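Local coordinates for conserved membrane protein (Chlamydia abortus, PDB 6GZU) that combines deubiquitinating and acetyltransferase activities in a CE-clan effector enzyme that induces Golgi fragmentation, at residues His134-Ile139 against Phe149-Ala154. Residues are numbered along the deposited sequence; the frame is centred on the assembly and turned at random.
Sequences HWTLVI and FFDSLA
His134 points its imidazole across at Asp151, and NE2 donates to OD1 at 2.7 Å with an N-H...O angle of 164°. The oxygen lies nearly in the ring plane, whereas the donor stands above the carboxylate plane, with ring and carboxylate turned 59° from each other. CG of His134 is anti to its backbone N (chi1 -178°), which starts the ring toward Asp151. The backbone N of Leu153 reaches the same OD1 from the other face at 2.8 Å, closing an Asx turn within the type I turn Asp151-Ala154; OD2 takes the N-H of Phe156. Three N-H donors thus hold the carboxylate, two of them on OD1 from opposite faces. Leu153 lays CD1 3.6 Å from CE1 of His134, and CG2 of Thr136 packs against the Asp151 carboxylate.

Farther along, Leu137 and Phe150 form an antiparallel hydrogen-bonded pair: Leu137 N donates to Phe150 O at 2.9 Å, and Phe150 N returns the bond to Leu137 O at 2.8 Å. Where the strands separate, a water bridges the gap, donating to Trp135 O and accepting from Ser152 N. The Phe149 ring comes back across the Thr136 side chain, CE1 lying 3.6 Å from OG1, while CG2 of Val138 meets the ring edge at CD1. That threonine hydroxyl is hydrogen-bonded to Leu105 O.

His134 also touches Cys204, at the start of helix 204-217, consistent with the Cys-His-Asp triad of CE-clan cysteine proteases. In this Ulp1-like catalytic part of a longer protein, the hairpin of strands 134-141 and 146-150 lies in the central sheet between strands 100-107 and 188-191. Helix 159-174 covers Val138 and Phe149, and helix 204-217 packs on Trp135 and Phe150, whose ring stacks on Phe211.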
ATOM      1  N   HIS A 134       7.477  -7.256   9.246  1.00 26.08           N
ATOM      2  CA  HIS A 134       7.611  -5.803   9.211  1.00 24.27           C
ATOM      3  C   HIS A 134       6.736  -5.315   8.079  1.00 22.80           C
ATOM      4  O   HIS A 134       6.723  -5.915   7.012  1.00 25.68           O
ATOM      5  CB  HIS A 134       9.062  -5.313   9.012  1.00 27.39           C
ATOM      6  CG  HIS A 134       9.186  -3.816   9.029  1.00 26.79           C
ATOM      7  ND1 HIS A 134       8.826  -3.060  10.133  1.00 26.49           N
ATOM      8  CD2 HIS A 134       9.572  -2.928   8.072  1.00 26.22           C
ATOM      9  CE1 HIS A 134       9.007  -1.775   9.861  1.00 26.48           C
ATOM     10  NE2 HIS A 134       9.470  -1.665   8.622  1.00 24.97           N
ATOM     11  N   TRP A 135       5.968  -4.261   8.339  1.00 21.08           N
ATOM     12  CA  TRP A 135       5.058  -3.673   7.363  1.00 19.57           C
ATOM     13  C   TRP A 135       5.523  -2.309   6.930  1.00 20.40           C
ATOM     14  O   TRP A 135       5.936  -1.491   7.769  1.00 21.44           O
ATOM     15  CB  TRP A 135       3.667  -3.545   7.986  1.00 20.33           C
ATOM     16  CG  TRP A 135       2.991  -4.840   8.238  1.00 21.04           C
ATOM     17  CD1 TRP A 135       2.833  -5.488   9.434  1.00 22.16           C
ATOM     18  CD2 TRP A 135       2.309  -5.616   7.283  1.00 21.57           C
ATOM     19  NE1 TRP A 135       2.134  -6.660   9.258  1.00 23.86           N
ATOM     20  CE2 TRP A 135       1.765  -6.736   7.935  1.00 23.54           C
ATOM     21  CE3 TRP A 135       2.108  -5.473   5.907  1.00 22.95           C
ATOM     22  CZ2 TRP A 135       1.045  -7.725   7.243  1.00 24.27           C
ATOM     23  CZ3 TRP A 135       1.384  -6.441   5.230  1.00 25.17           C
ATOM     24  CH2 TRP A 135       0.861  -7.548   5.889  1.00 25.33           C
ATOM     25  N   THR A 136       5.463  -2.070   5.615  1.00 19.46           N
ATOM     26  CA  THR A 136       5.715  -0.769   5.026  1.00 18.64           C
ATOM     27  C   THR A 136       4.604  -0.475   4.042  1.00 17.94           C
ATOM     28  O   THR A 136       3.677  -1.281   3.877  1.00 19.61           O
ATOM     29  CB  THR A 136       7.063  -0.754   4.307  1.00 17.72           C
ATOM     30  OG1 THR A 136       7.071  -1.753   3.274  1.00 19.68           O
ATOM     31  CG2 THR A 136       8.215  -1.053   5.266  1.00 19.37           C
ATOM     32  N   LEU A 137       4.649   0.691   3.387  1.00 16.78           N
ATOM     33  CA  LEU A 137       3.536   1.100   2.507  1.00 16.72           C
ATOM     34  C   LEU A 137       4.114   1.684   1.224  1.00 16.53           C
ATOM     35  O   LEU A 137       5.000   2.542   1.280  1.00 16.95           O
ATOM     36  CB  LEU A 137       2.698   2.172   3.219  1.00 17.63           C
ATOM     37  CG  LEU A 137       1.482   2.691   2.439  1.00 19.61           C
ATOM     38  CD1 LEU A 137       0.449   1.563   2.305  1.00 21.37           C
ATOM     39  CD2 LEU A 137       0.881   3.937   3.117  1.00 23.07           C
ATOM     40  N   VAL A 138       3.573   1.291   0.070  1.00 16.59           N
ATOM     41  CA  VAL A 138       3.956   1.904  -1.223  1.00 16.44           C
ATOM     42  C   VAL A 138       2.686   2.573  -1.724  1.00 16.98           C
ATOM     43  O   VAL A 138       1.621   1.939  -1.870  1.00 18.03           O
ATOM     44  CB  VAL A 138       4.429   0.835  -2.228  1.00 18.53           C
ATOM     45  CG1 VAL A 138       4.588   1.434  -3.650  1.00 19.98           C
ATOM     46  CG2 VAL A 138       5.750   0.220  -1.769  1.00 18.09           C
ATOM     47  N   ILE A 139       2.763   3.872  -1.996  1.00 17.06           N
ATOM     48  CA  ILE A 139       1.637   4.595  -2.552  1.00 17.26           C
ATOM     49  C   ILE A 139       1.979   5.010  -3.992  1.00 17.46           C
ATOM     50  O   ILE A 139       3.033   5.624  -4.246  1.00 19.38           O
ATOM     51  CB  ILE A 139       1.356   5.895  -1.753  1.00 18.36           C
ATOM     52  CG1 ILE A 139       1.105   5.601  -0.271  1.00 19.02           C
ATOM     53  CG2 ILE A 139       0.149   6.666  -2.422  1.00 20.39           C
ATOM     54  CD1 ILE A 139       1.086   6.851   0.602  1.00 18.95           C
ATOM     55  N   PHE A 149       7.216   5.766  -0.713  1.00 17.69           N
ATOM     56  CA  PHE A 149       7.492   4.607   0.119  1.00 17.72           C
ATOM     57  C   PHE A 149       7.617   5.041   1.577  1.00 17.41           C
ATOM     58  O   PHE A 149       8.455   5.914   1.926  1.00 18.81           O
ATOM     59  CB  PHE A 149       8.828   3.975  -0.325  1.00 17.52           C
ATOM     60  CG  PHE A 149       9.290   2.861   0.564  1.00 17.47           C
ATOM     61  CD1 PHE A 149       8.558   1.688   0.666  1.00 17.53           C
ATOM     62  CD2 PHE A 149      10.447   2.987   1.294  1.00 19.01           C
ATOM     63  CE1 PHE A 149       8.995   0.645   1.470  1.00 18.30           C
ATOM     64  CE2 PHE A 149      10.883   1.952   2.084  1.00 18.05           C
ATOM     65  CZ  PHE A 149      10.160   0.802   2.189  1.00 18.26           C
ATOM     66  N   PHE A 150       6.781   4.446   2.422  1.00 17.06           N
ATOM     67  CA  PHE A 150       6.813   4.721   3.859  1.00 16.56           C
ATOM     68  C   PHE A 150       7.247   3.524   4.664  1.00 17.87           C
ATOM     69  O   PHE A 150       6.653   2.465   4.573  1.00 18.61           O
ATOM     70  CB  PHE A 150       5.413   5.168   4.333  1.00 17.62           C
ATOM     71  CG  PHE A 150       5.321   5.387   5.815  1.00 18.69           C
ATOM     72  CD1 PHE A 150       5.075   4.313   6.671  1.00 18.91           C
ATOM     73  CD2 PHE A 150       5.503   6.655   6.371  1.00 18.44           C
ATOM     74  CE1 PHE A 150       5.027   4.510   8.047  1.00 18.91           C
ATOM     75  CE2 PHE A 150       5.447   6.839   7.766  1.00 20.26           C
ATOM     76  CZ  PHE A 150       5.189   5.776   8.575  1.00 20.12           C
ATOM     77  N   ASP A 151       8.319   3.696   5.441  1.00 18.76           N
ATOM     78  CA  ASP A 151       8.829   2.699   6.376  1.00 19.61           C
ATOM     79  C   ASP A 151       9.089   3.436   7.665  1.00 17.99           C
ATOM     80  O   ASP A 151       9.983   4.309   7.719  1.00 19.08           O
ATOM     81  CB  ASP A 151      10.129   2.131   5.829  1.00 20.34           C
ATOM     82  CG  ASP A 151      10.791   1.159   6.782  1.00 21.07           C
ATOM     83  OD1 ASP A 151      10.194   0.822   7.826  1.00 22.65           O
ATOM     84  OD2 ASP A 151      11.907   0.750   6.489  1.00 23.29           O
ATOM     85  N   SER A 152       8.324   3.113   8.713  1.00 20.02           N
ATOM     86  CA  SER A 152       8.504   3.757  10.007  1.00 21.53           C
ATOM     87  C   SER A 152       9.861   3.469  10.618  1.00 21.94           C
ATOM     88  O   SER A 152      10.277   4.193  11.538  1.00 23.81           O
ATOM     89  CB  SER A 152       7.391   3.367  11.003  1.00 23.18           C
ATOM     90  OG  SER A 152       7.128   1.957  11.010  1.00 24.32           O
ATOM     91  N   LEU A 153      10.575   2.449  10.122  1.00 20.29           N
ATOM     92  CA  LEU A 153      11.933   2.187  10.593  1.00 21.19           C
ATOM     93  C   LEU A 153      13.000   2.708   9.607  1.00 20.81           C
ATOM     94  O   LEU A 153      14.201   2.396   9.783  1.00 22.65           O
ATOM     95  CB  LEU A 153      12.101   0.696  10.846  1.00 21.80           C
ATOM     96  CG  LEU A 153      11.405   0.209  12.123  1.00 23.21           C
ATOM     97  CD1 LEU A 153      11.548  -1.290  12.323  1.00 23.16           C
ATOM     98  CD2 LEU A 153      11.938   0.935  13.382  1.00 25.56           C
ATOM     99  N   ALA A 154      12.543   3.492   8.595  1.00 20.79           N
ATOM    100  CA  ALA A 154      13.360   4.166   7.555  1.00 21.15           C
ATOM    101  C   ALA A 154      14.059   3.246   6.593  1.00 23.04           C
ATOM    102  O   ALA A 154      13.876   3.377   5.373  1.00 24.52           O
ATOM    103  CB  ALA A 154      14.408   5.114   8.207  1.00 21.27           C
TER
HETATM  104  O   HOH W   1       6.066   1.178   8.387  1.00 19.81           O